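Local coordinates for Aac(6')-Ih protein (Acinetobacter baumannii, PDB 4E8O) that probably transfers an acetyl group from acetyl coenzyme A to the 6'-amino group of aminoglycoside antibiotics, as a GNAT-family resistance enzyme, at residues M25-S28 with E29-S33; W43-H46 with E47-L51; R55-I58 with T59-H62; V118-V121 with E122-A125. All blocks are in the same frame, centred on the assembly; numbering follows the deposited sequence. Where two conformers were deposited one is given.

Interaction 1. Residues M25-S28 with E29-S33; sequences MPIS and ESQLS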
ATOM      1  N   MET B  25     -20.129  -9.398 -15.840  1.00 36.11           N
ATOM      2  CA  MET B  25     -21.019  -8.334 -15.382  1.00 36.08           C
ATOM      3  C   MET B  25     -20.626  -7.804 -14.009  1.00 34.62           C
ATOM      4  O   MET B  25     -20.132  -8.554 -13.166  1.00 32.42           O
ATOM      5  CB  MET B  25     -22.470  -8.820 -15.343  1.00 38.53           C
ATOM      6  CG  MET B  25     -22.758  -9.849 -14.256  1.00 38.23           C
ATOM      7  SD  MET B  25     -24.459 -10.442 -14.312  1.00 53.77           S
ATOM      8  CE  MET B  25     -24.546 -10.953 -16.020  1.00 44.90           C
ATOM      9  N   PRO B  26     -20.839  -6.499 -13.782  1.00 35.24           N
ATOM     10  CA  PRO B  26     -20.690  -5.959 -12.426  1.00 33.60           C
ATOM     11  C   PRO B  26     -21.741  -6.565 -11.494  1.00 34.16           C
ATOM     12  O   PRO B  26     -22.878  -6.781 -11.918  1.00 35.06           O
ATOM     13  CB  PRO B  26     -20.909  -4.450 -12.614  1.00 33.80           C
ATOM     14  CG  PRO B  26     -21.570  -4.299 -13.956  1.00 36.17           C
ATOM     15  CD  PRO B  26     -21.097  -5.449 -14.785  1.00 36.25           C
ATOM     16  N   ILE B  27     -21.355  -6.842 -10.249  1.00 33.37           N
ATOM     17  CA  ILE B  27     -22.193  -7.582  -9.303  1.00 34.05           C
ATOM     18  C   ILE B  27     -23.279  -6.712  -8.653  1.00 35.09           C
ATOM     19  O   ILE B  27     -23.003  -5.599  -8.197  1.00 34.11           O
ATOM     20  CB  ILE B  27     -21.321  -8.241  -8.193  1.00 27.76           C
ATOM     21  CG1 ILE B  27     -20.158  -9.022  -8.817  1.00 26.46           C
ATOM     22  CG2 ILE B  27     -22.164  -9.140  -7.288  1.00 28.94           C
ATOM     23  CD1 ILE B  27     -19.146  -9.562  -7.807  1.00 24.92           C
ATOM     24  N   SER B  28     -24.505  -7.234  -8.607  1.00 37.62           N
ATOM     25  CA  SER B  28     -25.627  -6.553  -7.955  1.00 39.96           C
ATOM     26  C   SER B  28     -26.010  -7.260  -6.661  1.00 41.23           C
ATOM     27  O   SER B  28     -25.549  -8.369  -6.404  1.00 40.53           O
ATOM     28  CB  SER B  28     -26.836  -6.496  -8.889  1.00 42.51           C
ATOM     29  OG  SER B  28     -27.287  -7.795  -9.236  1.00 44.30           O
ATOM     30  N   GLU B  29     -26.854  -6.626  -5.849  1.00 43.64           N
ATOM     31  CA  GLU B  29     -27.290  -7.218  -4.583  1.00 45.66           C
ATOM     32  C   GLU B  29     -27.990  -8.557  -4.809  1.00 45.34           C
ATOM     33  O   GLU B  29     -27.973  -9.436  -3.947  1.00 46.02           O
ATOM     34  CB  GLU B  29     -28.220  -6.257  -3.838  1.00 49.49           C
ATOM     35  CG  GLU B  29     -28.731  -6.783  -2.503  1.00 52.76           C
ATOM     36  CD  GLU B  29     -29.799  -5.896  -1.902  1.00 56.31           C
ATOM     37  OE1 GLU B  29     -29.929  -4.737  -2.353  1.00 56.93           O
ATOM     38  OE2 GLU B  29     -30.510  -6.357  -0.983  1.00 58.76           O
ATOM     39  N   SER B  30     -28.595  -8.707  -5.982  1.00 44.60           N
ATOM     40  CA  SER B  30     -29.292  -9.939  -6.337  1.00 45.55           C
ATOM     41  C   SER B  30     -28.340 -11.128  -6.496  1.00 43.29           C
ATOM     42  O   SER B  30     -28.772 -12.281  -6.460  1.00 44.74           O
ATOM     43  CB  SER B  30     -30.093  -9.731  -7.624  1.00 47.26           C
ATOM     44  OG  SER B  30     -29.316  -9.062  -8.603  1.00 46.66           O
ATOM     45  N   GLN B  31     -27.049 -10.839  -6.656  1.00 39.79           N
ATOM     46  CA  GLN B  31     -26.040 -11.858  -6.947  1.00 38.85           C
ATOM     47  C   GLN B  31     -25.027 -12.048  -5.815  1.00 36.88           C
ATOM     48  O   GLN B  31     -23.928 -12.550  -6.045  1.00 36.58           O
ATOM     49  CB  GLN B  31     -25.289 -11.487  -8.234  1.00 38.12           C
ATOM     50  CG  GLN B  31     -26.157 -11.372  -9.481  1.00 40.01           C
ATOM     51  CD  GLN B  31     -25.481 -10.584 -10.584  1.00 39.76           C
ATOM     52  OE1 GLN B  31     -24.833  -9.572 -10.328  1.00 39.31           O
ATOM     53  NE2 GLN B  31     -25.627 -11.048 -11.820  1.00 40.65           N
ATOM     54  N   LEU B  32     -25.395 -11.651  -4.600  1.00 36.21           N
ATOM     55  CA  LEU B  32     -24.487 -11.737  -3.456  1.00 34.60           C
ATOM     56  C   LEU B  32     -24.071 -13.173  -3.124  1.00 33.72           C
ATOM     57  O   LEU B  32     -22.925 -13.424  -2.736  1.00 31.16           O
ATOM     58  CB  LEU B  32     -25.112 -11.063  -2.231  1.00 36.56           C
ATOM     59  CG  LEU B  32     -25.252  -9.541  -2.306  1.00 37.14           C
ATOM     60  CD1 LEU B  32     -26.171  -9.023  -1.214  1.00 38.91           C
ATOM     61  CD2 LEU B  32     -23.895  -8.868  -2.214  1.00 34.90           C
ATOM     62  N   SER B  33     -24.999 -14.111  -3.282  1.00 35.66           N
ATOM     63  CA  SER B  33     -24.725 -15.523  -3.015  1.00 36.67           C
ATOM     64  C   SER B  33     -23.696 -16.113  -3.986  1.00 35.31           C
ATOM     65  O   SER B  33     -22.773 -16.817  -3.567  1.00 35.03           O
ATOM     66  CB  SER B  33     -26.020 -16.333  -3.053  1.00 39.87           C
ATOM     67  OG  SER B  33     -25.752 -17.716  -2.949  1.00 42.52           O
TER
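The flat amide of Q31 folds back against S28, which meets it through both its backbone N and its hydroxyl. S28 N donates to Q31 OE1 over 2.9 Å, the N-H-acceptor angle being 163° and the donor tilted 17° from the carbonyl plane. S28 OG lies off the amide plane, to one side, 3.6 Å from Q31 CD, and makes at most a weak bond to OE1. The side chain of M25 also runs near the amide, but its exact position is doubtful. The CA of I27 approaches Q31 OE1 to 3.5 Å.

Q31 reaches back because its CG sits beside the backbone N (chi1 -60°) and the chain beyond runs extended. I27 CG2 rests against the root of this chain, 4.0 Å from Q31 CB. Q31 N in turn donates to S28 O (2.9 Å). S28 OG also lies next to S30 OG, at a separation so short that its details are doubtful.

The turn joins strand 23-26 to helix 32-42, whose N-cap position Q31 occupies; M25 and the following I27 are bonded through their backbones to strand 63-69. L32 leans on M54 and R55 of helix 47-57.

Both polar backbone atoms of S28 are thus answered by one residue, Q31, through its side chain and its main chain. This pair of bonds closes the turn without any charged group and restrains the rotation of the amide by its oxygen.

Interaction 2. Residues W43-H46 with E47-L51; sequences WPDH and EDVHL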
ATOM      1  N   TRP B  43     -10.822 -16.124  -0.454  1.00 28.64           N
ATOM      2  CA  TRP B  43     -10.491 -15.743   0.911  1.00 28.88           C
ATOM      3  C   TRP B  43     -11.432 -16.425   1.899  1.00 30.51           C
ATOM      4  O   TRP B  43     -12.487 -15.882   2.228  1.00 30.10           O
ATOM      5  CB  TRP B  43     -10.581 -14.221   1.083  1.00 28.00           C
ATOM      6  CG  TRP B  43      -9.779 -13.424   0.085  1.00 26.32           C
ATOM      7  CD1 TRP B  43      -8.435 -13.528  -0.170  1.00 25.76           C
ATOM      8  CD2 TRP B  43     -10.267 -12.375  -0.768  1.00 24.62           C
ATOM      9  NE1 TRP B  43      -8.068 -12.619  -1.138  1.00 24.58           N
ATOM     10  CE2 TRP B  43      -9.172 -11.899  -1.518  1.00 23.93           C
ATOM     11  CE3 TRP B  43     -11.525 -11.799  -0.969  1.00 24.31           C
ATOM     12  CZ2 TRP B  43      -9.301 -10.871  -2.457  1.00 23.88           C
ATOM     13  CZ3 TRP B  43     -11.651 -10.780  -1.901  1.00 25.23           C
ATOM     14  CH2 TRP B  43     -10.546 -10.326  -2.634  1.00 24.67           C
ATOM     15  N   PRO B  44     -11.058 -17.626   2.369  1.00 32.83           N
ATOM     16  CA  PRO B  44     -11.865 -18.313   3.384  1.00 35.01           C
ATOM     17  C   PRO B  44     -12.016 -17.470   4.650  1.00 35.69           C
ATOM     18  O   PRO B  44     -11.013 -17.131   5.279  1.00 36.21           O
ATOM     19  CB  PRO B  44     -11.042 -19.572   3.687  1.00 36.65           C
ATOM     20  CG  PRO B  44     -10.276 -19.826   2.431  1.00 35.55           C
ATOM     21  CD  PRO B  44      -9.943 -18.462   1.885  1.00 33.14           C
ATOM     22  N   ASP B  45     -13.252 -17.132   5.009  1.00 35.91           N
ATOM     23  CA  ASP B  45     -13.518 -16.340   6.208  1.00 35.07           C
ATOM     24  C   ASP B  45     -14.973 -16.478   6.638  1.00 35.32           C
ATOM     25  O   ASP B  45     -15.781 -17.114   5.960  1.00 35.86           O
ATOM     26  CB  ASP B  45     -13.189 -14.859   5.971  1.00 33.42           C
ATOM     27  CG  ASP B  45     -12.826 -14.122   7.258  1.00 34.71           C
ATOM     28  OD1 ASP B  45     -13.162 -14.619   8.359  1.00 36.54           O
ATOM     29  OD2 ASP B  45     -12.208 -13.037   7.171  1.00 33.45           O
ATOM     30  N   HIS B  46     -15.289 -15.874   7.776  1.00 34.67           N
ATOM     31  CA  HIS B  46     -16.643 -15.925   8.294  0.50 35.27           C
ATOM     32  C   HIS B  46     -17.633 -15.247   7.343  1.00 33.16           C
ATOM     33  O   HIS B  46     -17.352 -14.202   6.755  1.00 30.90           O
ATOM     34  CB  HIS B  46     -16.698 -15.349   9.711  0.50 36.71           C
ATOM     35  CG  HIS B  46     -15.997 -16.199  10.724  0.50 38.67           C
ATOM     36  ND1 HIS B  46     -15.569 -17.480  10.449  0.50 39.25           N
ATOM     37  CD2 HIS B  46     -15.644 -15.954  12.009  0.50 39.99           C
ATOM     38  CE1 HIS B  46     -14.987 -17.989  11.520  0.50 40.91           C
ATOM     39  NE2 HIS B  46     -15.020 -17.083  12.480  0.50 41.49           N
ATOM     40  N   GLU B  47     -18.789 -15.888   7.176  1.00 32.40           N
ATOM     41  CA  GLU B  47     -19.806 -15.459   6.209  1.00 31.09           C
ATOM     42  C   GLU B  47     -20.268 -14.018   6.418  1.00 30.15           C
ATOM     43  O   GLU B  47     -20.436 -13.268   5.455  1.00 29.38           O
ATOM     44  CB  GLU B  47     -21.012 -16.409   6.257  1.00 33.41           C
ATOM     45  CG  GLU B  47     -21.998 -16.254   5.099  1.00 34.72           C
ATOM     46  CD  GLU B  47     -23.017 -17.377   5.053  1.00 39.17           C
ATOM     47  OE1 GLU B  47     -22.891 -18.324   5.858  1.00 41.97           O
ATOM     48  OE2 GLU B  47     -23.953 -17.314   4.224  1.00 39.89           O
ATOM     49  N   ASP B  48     -20.475 -13.639   7.676  1.00 30.72           N
ATOM     50  CA  ASP B  48     -20.929 -12.290   8.002  1.00 31.73           C
ATOM     51  C   ASP B  48     -19.862 -11.223   7.736  1.00 30.66           C
ATOM     52  O   ASP B  48     -20.196 -10.100   7.354  1.00 30.48           O
ATOM     53  CB  ASP B  48     -21.404 -12.218   9.453  1.00 34.18           C
ATOM     54  CG  ASP B  48     -22.097 -10.910   9.774  1.00 35.97           C
ATOM     55  OD1 ASP B  48     -23.202 -10.671   9.238  1.00 36.66           O
ATOM     56  OD2 ASP B  48     -21.546 -10.124  10.573  1.00 36.72           O
ATOM     57  N   VAL B  49     -18.589 -11.570   7.937  1.00 30.48           N
ATOM     58  CA  VAL B  49     -17.485 -10.664   7.616  1.00 29.59           C
ATOM     59  C   VAL B  49     -17.471 -10.367   6.121  1.00 28.53           C
ATOM     60  O   VAL B  49     -17.353  -9.211   5.706  1.00 28.03           O
ATOM     61  CB  VAL B  49     -16.115 -11.247   8.027  1.00 30.41           C
ATOM     62  CG1 VAL B  49     -14.984 -10.360   7.519  1.00 29.29           C
ATOM     63  CG2 VAL B  49     -16.026 -11.404   9.536  1.00 32.74           C
ATOM     64  N   HIS B  50     -17.583 -11.419   5.316  1.00 28.28           N
ATOM     65  CA  HIS B  50     -17.688 -11.283   3.863  1.00 28.29           C
ATOM     66  C   HIS B  50     -18.861 -10.375   3.475  1.00 28.59           C
ATOM     67  O   HIS B  50     -18.674  -9.351   2.812  1.00 27.53           O
ATOM     68  CB  HIS B  50     -17.887 -12.658   3.215  1.00 30.12           C
ATOM     69  CG  HIS B  50     -16.617 -13.408   2.948  1.00 31.57           C
ATOM     70  ND1 HIS B  50     -15.691 -12.990   2.017  1.00 31.09           N
ATOM     71  CD2 HIS B  50     -16.143 -14.569   3.459  1.00 32.65           C
ATOM     72  CE1 HIS B  50     -14.688 -13.852   1.982  1.00 31.32           C
ATOM     73  NE2 HIS B  50     -14.939 -14.819   2.845  1.00 32.45           N
ATOM     74  N   LEU B  51     -20.065 -10.761   3.893  1.00 29.72           N
ATOM     75  CA  LEU B  51     -21.293 -10.050   3.532  1.00 30.86           C
ATOM     76  C   LEU B  51     -21.286  -8.583   3.955  1.00 31.78           C
ATOM     77  O   LEU B  51     -21.776  -7.718   3.224  1.00 30.96           O
ATOM     78  CB  LEU B  51     -22.517 -10.759   4.122  1.00 31.67           C
ATOM     79  CG  LEU B  51     -22.960 -12.040   3.415  1.00 31.96           C
ATOM     80  CD1 LEU B  51     -24.176 -12.662   4.090  1.00 33.98           C
ATOM     81  CD2 LEU B  51     -23.254 -11.756   1.950  1.00 31.03           C
TER
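H50 turns its imidazole back toward the loop that precedes its helix, so that NE2 comes within 2.7 Å of W43 O. The bond is weak, since its N-H-acceptor angle is only 125°, although the oxygen lies at the ring edge, near the ring plane. The ring gets there with CG beside its own backbone N (chi1 -85°). D45 adds two further neighbours: its carbonyl oxygen lies in plane at the same ring, 3.6 Å from H50 CD2, whereas its CB approaches NE2 obliquely at 3.6 Å.

D45 itself has CG opposite the backbone N (chi1 -154°), which brings OD1 back to the N-H of the next residue, H46. OD1 accepts that N-H on the anti side and out of the carboxylate plane, at an unusually short 2.5 Å whose exact length is doubtful. The other oxygen, OD2, passes V49 CG1 at 3.9 Å, the two side chains slanting past one another. V49 CB faces H46 O at 3.4 Å.

Helix 47-57 starts here, with H46 at the N-cap position: H50 N donates to H46 O in a straight first-turn bond of 3.1 Å. The other imidazole nitrogen, ND1, is hydrogen-bonded to R39 of helix 32-42, and L36 touches the H50 side chain.

Bonded at ND1 and more weakly at NE2, the buried imidazole links the end of one helix to the first turn of the next. An arginine at ND1 and a carbonyl at NE2 are consistent with a neutral ring carrying its proton on NE2.

Interaction 3. Residues R55-I58 with T59-H62; sequences RQLI and TQAH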
ATOM      1  N   ARG B  55     -21.518  -5.769   0.962  1.00 32.57           N
ATOM      2  CA  ARG B  55     -22.605  -4.790   0.887  1.00 34.79           C
ATOM      3  C   ARG B  55     -22.105  -3.347   0.827  1.00 34.48           C
ATOM      4  O   ARG B  55     -22.757  -2.491   0.234  1.00 35.49           O
ATOM      5  CB  ARG B  55     -23.593  -4.968   2.049  1.00 37.59           C
ATOM      6  CG  ARG B  55     -24.365  -6.276   1.995  1.00 40.59           C
ATOM      7  CD  ARG B  55     -25.660  -6.218   2.795  1.00 44.72           C
ATOM      8  NE  ARG B  55     -26.535  -7.342   2.476  1.00 46.89           N
ATOM      9  CZ  ARG B  55     -27.459  -7.324   1.521  1.00 48.14           C
ATOM     10  NH1 ARG B  55     -27.641  -6.234   0.786  1.00 48.40           N
ATOM     11  NH2 ARG B  55     -28.202  -8.397   1.297  1.00 49.18           N
ATOM     12  N   GLN B  56     -20.952  -3.082   1.438  1.00 34.45           N
ATOM     13  CA  GLN B  56     -20.331  -1.760   1.373  1.00 34.95           C
ATOM     14  C   GLN B  56     -19.753  -1.501  -0.014  1.00 32.38           C
ATOM     15  O   GLN B  56     -20.022  -0.469  -0.626  1.00 32.49           O
ATOM     16  CB  GLN B  56     -19.197  -1.648   2.398  1.00 38.07           C
ATOM     17  CG  GLN B  56     -19.610  -1.769   3.861  1.00 43.46           C
ATOM     18  CD  GLN B  56     -18.410  -1.678   4.793  1.00 46.65           C
ATOM     19  OE1 GLN B  56     -17.305  -1.334   4.364  1.00 46.89           O
ATOM     20  NE2 GLN B  56     -18.620  -1.989   6.068  1.00 48.66           N
ATOM     21  N   LEU B  57     -18.949  -2.452  -0.489  1.00 29.98           N
ATOM     22  CA  LEU B  57     -18.249  -2.351  -1.770  1.00 28.53           C
ATOM     23  C   LEU B  57     -19.154  -1.967  -2.945  1.00 28.33           C
ATOM     24  O   LEU B  57     -18.770  -1.151  -3.785  1.00 28.13           O
ATOM     25  CB  LEU B  57     -17.518  -3.667  -2.087  1.00 28.37           C
ATOM     26  CG  LEU B  57     -16.383  -4.113  -1.160  1.00 29.17           C
ATOM     27  CD1 LEU B  57     -15.803  -5.448  -1.598  1.00 28.94           C
ATOM     28  CD2 LEU B  57     -15.290  -3.070  -1.118  1.00 29.22           C
ATOM     29  N   ILE B  58     -20.353  -2.543  -2.995  1.00 28.27           N
ATOM     30  CA  ILE B  58     -21.256  -2.333  -4.130  1.00 29.59           C
ATOM     31  C   ILE B  58     -21.863  -0.928  -4.170  1.00 30.83           C
ATOM     32  O   ILE B  58     -22.451  -0.528  -5.176  1.00 32.78           O
ATOM     33  CB  ILE B  58     -22.380  -3.403  -4.200  1.00 36.01           C
ATOM     34  CG1 ILE B  58     -23.128  -3.506  -2.869  1.00 37.04           C
ATOM     35  CG2 ILE B  58     -21.817  -4.763  -4.597  1.00 35.86           C
ATOM     36  CD1 ILE B  58     -24.070  -4.695  -2.788  1.00 38.55           C
ATOM     37  N   THR B  59     -21.722  -0.185  -3.075  1.00 30.29           N
ATOM     38  CA  THR B  59     -22.188   1.201  -3.019  1.00 31.82           C
ATOM     39  C   THR B  59     -21.056   2.185  -3.310  1.00 30.97           C
ATOM     40  O   THR B  59     -21.284   3.396  -3.383  1.00 31.04           O
ATOM     41  CB  THR B  59     -22.771   1.559  -1.637  1.00 33.19           C
ATOM     42  OG1 THR B  59     -21.714   1.612  -0.672  1.00 32.24           O
ATOM     43  CG2 THR B  59     -23.804   0.532  -1.203  1.00 34.40           C
ATOM     44  N   GLN B  60     -19.840   1.669  -3.468  1.00 30.52           N
ATOM     45  CA  GLN B  60     -18.654   2.521  -3.577  1.00 32.14           C
ATOM     46  C   GLN B  60     -18.218   2.779  -5.024  1.00 32.63           C
ATOM     47  O   GLN B  60     -18.049   1.846  -5.806  1.00 32.65           O
ATOM     48  CB  GLN B  60     -17.497   1.932  -2.751  1.00 32.14           C
ATOM     49  CG  GLN B  60     -17.732   2.004  -1.231  1.00 34.53           C
ATOM     50  CD  GLN B  60     -16.700   1.232  -0.419  1.00 34.68           C
ATOM     51  OE1 GLN B  60     -16.002   0.366  -0.942  1.00 34.12           O
ATOM     52  NE2 GLN B  60     -16.607   1.544   0.868  1.00 35.40           N
ATOM     53  N   ALA B  61     -18.033   4.053  -5.361  1.00 33.94           N
ATOM     54  CA  ALA B  61     -17.663   4.463  -6.715  1.00 35.11           C
ATOM     55  C   ALA B  61     -16.228   4.097  -7.082  1.00 33.54           C
ATOM     56  O   ALA B  61     -15.910   3.934  -8.259  1.00 34.74           O
ATOM     57  CB  ALA B  61     -17.893   5.961  -6.892  1.00 37.23           C
ATOM     58  N   HIS B  62     -15.364   3.982  -6.076  1.00 32.15           N
ATOM     59  CA  HIS B  62     -13.953   3.662  -6.303  1.00 30.31           C
ATOM     60  C   HIS B  62     -13.687   2.157  -6.272  1.00 26.59           C
ATOM     61  O   HIS B  62     -12.530   1.720  -6.256  1.00 24.97           O
ATOM     62  CB  HIS B  62     -13.079   4.359  -5.260  1.00 32.31           C
ATOM     63  CG  HIS B  62     -13.270   3.839  -3.868  1.00 35.10           C
ATOM     64  ND1 HIS B  62     -14.367   4.158  -3.094  1.00 37.27           N
ATOM     65  CD2 HIS B  62     -12.501   3.022  -3.109  1.00 35.47           C
ATOM     66  CE1 HIS B  62     -14.264   3.560  -1.920  1.00 37.26           C
ATOM     67  NE2 HIS B  62     -13.141   2.866  -1.904  1.00 36.36           N
TER
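T59 has its hydroxyl in the position between its backbone N and carbonyl carbon (chi1 70°), which turns OG1 back onto Q56 O, 2.7 Å away. The hydroxyl arrives in the carbonyl plane, on a lone pair. T59 N reaches the same oxygen from above that plane, over 3.0 Å, so one residue grips Q56 O with two donors. The methyl branch, CG2, meets the preceding carbonyl, R55 O, at 3.5 Å.

Q60 keeps CG beside its backbone N (chi1 -69°) and extends from there, laying CG 3.4 Å from Q56 O and OE1 3.5 Å from L57 CD2. Q60 N bonds to L57 O over 3.0 Å, closing a type I beta turn from L57 to Q60. The carbonyls of Q56 and L57 are in this way taken up by T59 and Q60.

The turn leads from helix 47-57 into strand 63-69. L57 packs on W35 and R39 of helix 32-42 and on R63, and its O also receives a weak bond from Q65; I58 spans W35 and Q65, placing the junction between helix 32-42 and the sheet.

Interaction 4. Residues V118-V121 with E122-A125; sequences VQQV and EIWA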
ATOM      1  N   VAL B 118      -9.754  -8.673 -16.391  1.00 29.69           N
ATOM      2  CA  VAL B 118      -8.732  -7.638 -16.271  1.00 30.36           C
ATOM      3  C   VAL B 118      -9.006  -6.484 -17.233  1.00 31.91           C
ATOM      4  O   VAL B 118      -8.915  -5.315 -16.850  1.00 31.15           O
ATOM      5  CB  VAL B 118      -7.330  -8.223 -16.531  1.00 31.61           C
ATOM      6  CG1 VAL B 118      -6.306  -7.120 -16.784  1.00 31.88           C
ATOM      7  CG2 VAL B 118      -6.902  -9.103 -15.366  1.00 30.95           C
ATOM      8  N   GLN B 119      -9.364  -6.819 -18.472  1.00 34.09           N
ATOM      9  CA  GLN B 119      -9.651  -5.816 -19.494  1.00 37.99           C
ATOM     10  C   GLN B 119     -10.820  -4.910 -19.119  1.00 36.87           C
ATOM     11  O   GLN B 119     -10.860  -3.751 -19.526  1.00 37.95           O
ATOM     12  CB  GLN B 119      -9.922  -6.484 -20.850  1.00 43.77           C
ATOM     13  CG  GLN B 119      -8.681  -7.060 -21.514  1.00 48.00           C
ATOM     14  CD  GLN B 119      -8.946  -7.595 -22.909  1.00 54.39           C
ATOM     15  OE1 GLN B 119      -8.283  -8.530 -23.360  1.00 56.65           O
ATOM     16  NE2 GLN B 119      -9.907  -6.993 -23.608  1.00 57.12           N
ATOM     17  N   GLN B 120     -11.769  -5.438 -18.351  1.00 34.92           N
ATOM     18  CA  GLN B 120     -12.912  -4.643 -17.910  1.00 34.77           C
ATOM     19  C   GLN B 120     -12.504  -3.619 -16.857  1.00 32.31           C
ATOM     20  O   GLN B 120     -13.074  -2.532 -16.795  1.00 34.14           O
ATOM     21  CB  GLN B 120     -14.032  -5.542 -17.380  1.00 36.17           C
ATOM     22  CG  GLN B 120     -14.747  -6.343 -18.466  1.00 40.20           C
ATOM     23  CD  GLN B 120     -15.443  -5.460 -19.491  1.00 43.85           C
ATOM     24  OE1 GLN B 120     -16.153  -4.515 -19.139  1.00 44.97           O
ATOM     25  NE2 GLN B 120     -15.234  -5.763 -20.769  1.00 45.47           N
ATOM     26  N   VAL B 121     -11.516  -3.963 -16.033  1.00 29.84           N
ATOM     27  CA  VAL B 121     -10.997  -3.027 -15.037  1.00 28.62           C
ATOM     28  C   VAL B 121     -10.317  -1.835 -15.708  1.00 28.84           C
ATOM     29  O   VAL B 121     -10.490  -0.692 -15.278  1.00 29.17           O
ATOM     30  CB  VAL B 121      -9.987  -3.702 -14.098  1.00 26.87           C
ATOM     31  CG1 VAL B 121      -9.555  -2.745 -12.994  1.00 26.26           C
ATOM     32  CG2 VAL B 121     -10.590  -4.952 -13.495  1.00 25.80           C
ATOM     33  N   GLU B 122      -9.546  -2.109 -16.759  1.00 30.12           N
ATOM     34  CA  GLU B 122      -8.787  -1.076 -17.466  1.00 32.14           C
ATOM     35  C   GLU B 122      -9.698  -0.050 -18.126  1.00 33.36           C
ATOM     36  O   GLU B 122      -9.432   1.150 -18.067  1.00 33.78           O
ATOM     37  CB  GLU B 122      -7.853  -1.707 -18.509  1.00 33.85           C
ATOM     38  CG  GLU B 122      -6.779  -2.607 -17.906  1.00 33.94           C
ATOM     39  CD  GLU B 122      -5.775  -3.106 -18.932  1.00 37.76           C
ATOM     40  OE1 GLU B 122      -5.719  -2.544 -20.049  1.00 40.99           O
ATOM     41  OE2 GLU B 122      -5.032  -4.058 -18.613  1.00 37.95           O
ATOM     42  N   ILE B 123     -10.763  -0.533 -18.763  1.00 34.77           N
ATOM     43  CA  ILE B 123     -11.786   0.341 -19.332  1.00 37.04           C
ATOM     44  C   ILE B 123     -12.350   1.219 -18.222  1.00 35.75           C
ATOM     45  O   ILE B 123     -12.493   2.431 -18.382  1.00 37.47           O
ATOM     46  CB  ILE B 123     -12.929  -0.475 -19.965  1.00 39.25           C
ATOM     47  CG1 ILE B 123     -12.385  -1.375 -21.078  1.00 40.82           C
ATOM     48  CG2 ILE B 123     -14.020   0.444 -20.496  1.00 41.38           C
ATOM     49  CD1 ILE B 123     -13.423  -2.296 -21.699  1.00 42.25           C
ATOM     50  N   TRP B 124     -12.645   0.590 -17.088  1.00 32.93           N
ATOM     51  CA  TRP B 124     -13.157   1.283 -15.912  1.00 33.17           C
ATOM     52  C   TRP B 124     -12.122   2.227 -15.298  1.00 32.39           C
ATOM     53  O   TRP B 124     -12.440   3.363 -14.952  1.00 34.03           O
ATOM     54  CB  TRP B 124     -13.623   0.256 -14.874  1.00 32.82           C
ATOM     55  CG  TRP B 124     -14.005   0.849 -13.542  1.00 33.08           C
ATOM     56  CD1 TRP B 124     -15.092   1.631 -13.272  1.00 35.33           C
ATOM     57  CD2 TRP B 124     -13.311   0.684 -12.299  1.00 30.83           C
ATOM     58  NE1 TRP B 124     -15.109   1.969 -11.941  1.00 34.35           N
ATOM     59  CE2 TRP B 124     -14.026   1.400 -11.322  1.00 31.46           C
ATOM     60  CE3 TRP B 124     -12.151   0.003 -11.921  1.00 28.82           C
ATOM     61  CZ2 TRP B 124     -13.617   1.454  -9.986  1.00 29.04           C
ATOM     62  CZ3 TRP B 124     -11.749   0.054 -10.600  1.00 27.15           C
ATOM     63  CH2 TRP B 124     -12.481   0.772  -9.646  1.00 27.22           C
ATOM     64  N   ALA B 125     -10.887   1.757 -15.167  1.00 30.88           N
ATOM     65  CA  ALA B 125      -9.828   2.559 -14.561  1.00 31.56           C
ATOM     66  C   ALA B 125      -9.482   3.778 -15.412  1.00 34.26           C
ATOM     67  O   ALA B 125      -9.085   4.815 -14.880  1.00 34.10           O
ATOM     68  CB  ALA B 125      -8.594   1.708 -14.325  1.00 29.57           C
TER
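V121 and W124 slant across each other on helix 113-127. The methyl CG1 of V121 lies in the plane of the indole at its edge, 3.9 Å from W124 CE3. W124 owes this position to a CG turned away from its backbone N (chi1 172°), and W124 CB also packs against V121 O, at 3.3 Å.

E122 runs extended obliquely past V118, with OE2 3.8 Å from V118 CG1 and CG 3.6 Å from V118 O. Q120 and I123 instead lie side by side and point the same way, Q120 NE2 being 4.0 Å from I123 CD1. I123 CG1 sits close to Q119 O, at 3.2 Å. Helical backbone bonds accompany these contacts, such as E122 N to V118 O.

V118 and V121 reach F133 of strand 132-138, V121 also reaches L79 and A81, and W124 meets I83, L64 and the ring of F128. The helix is the crossover of the beta-alpha-beta unit made with strands 96-104 and 132-138.

The chemistry divides accordingly. Valines and indole form an apolar face against the sheet, while the carboxylate of E122 passes along V118 to a salt bridge with K164 of the second subunit, tying this helix to the dimer interface.

Along the chain the four contacts follow in series. Interaction 1 joins strand 23-26 to helix 32-42, interaction 2 opens helix 47-57, and interaction 3 ends that same helix, the centres of these last two about 17 Å apart. Interactions 1 and 3 touch, through the long, weak ion pair of E29 with R55 and the packing of L32 on R55 and I58, their centres about 12 Å apart. Interaction 4, on helix 113-127, has its centre about 26 Å from that of interaction 2, on opposite sides of the chain's centre, yet meets interaction 3 where W124 packs on A61 and H62. Together they connect the N-terminal helical pair, the mixed sheet and the crossover helix of the GNAT fold.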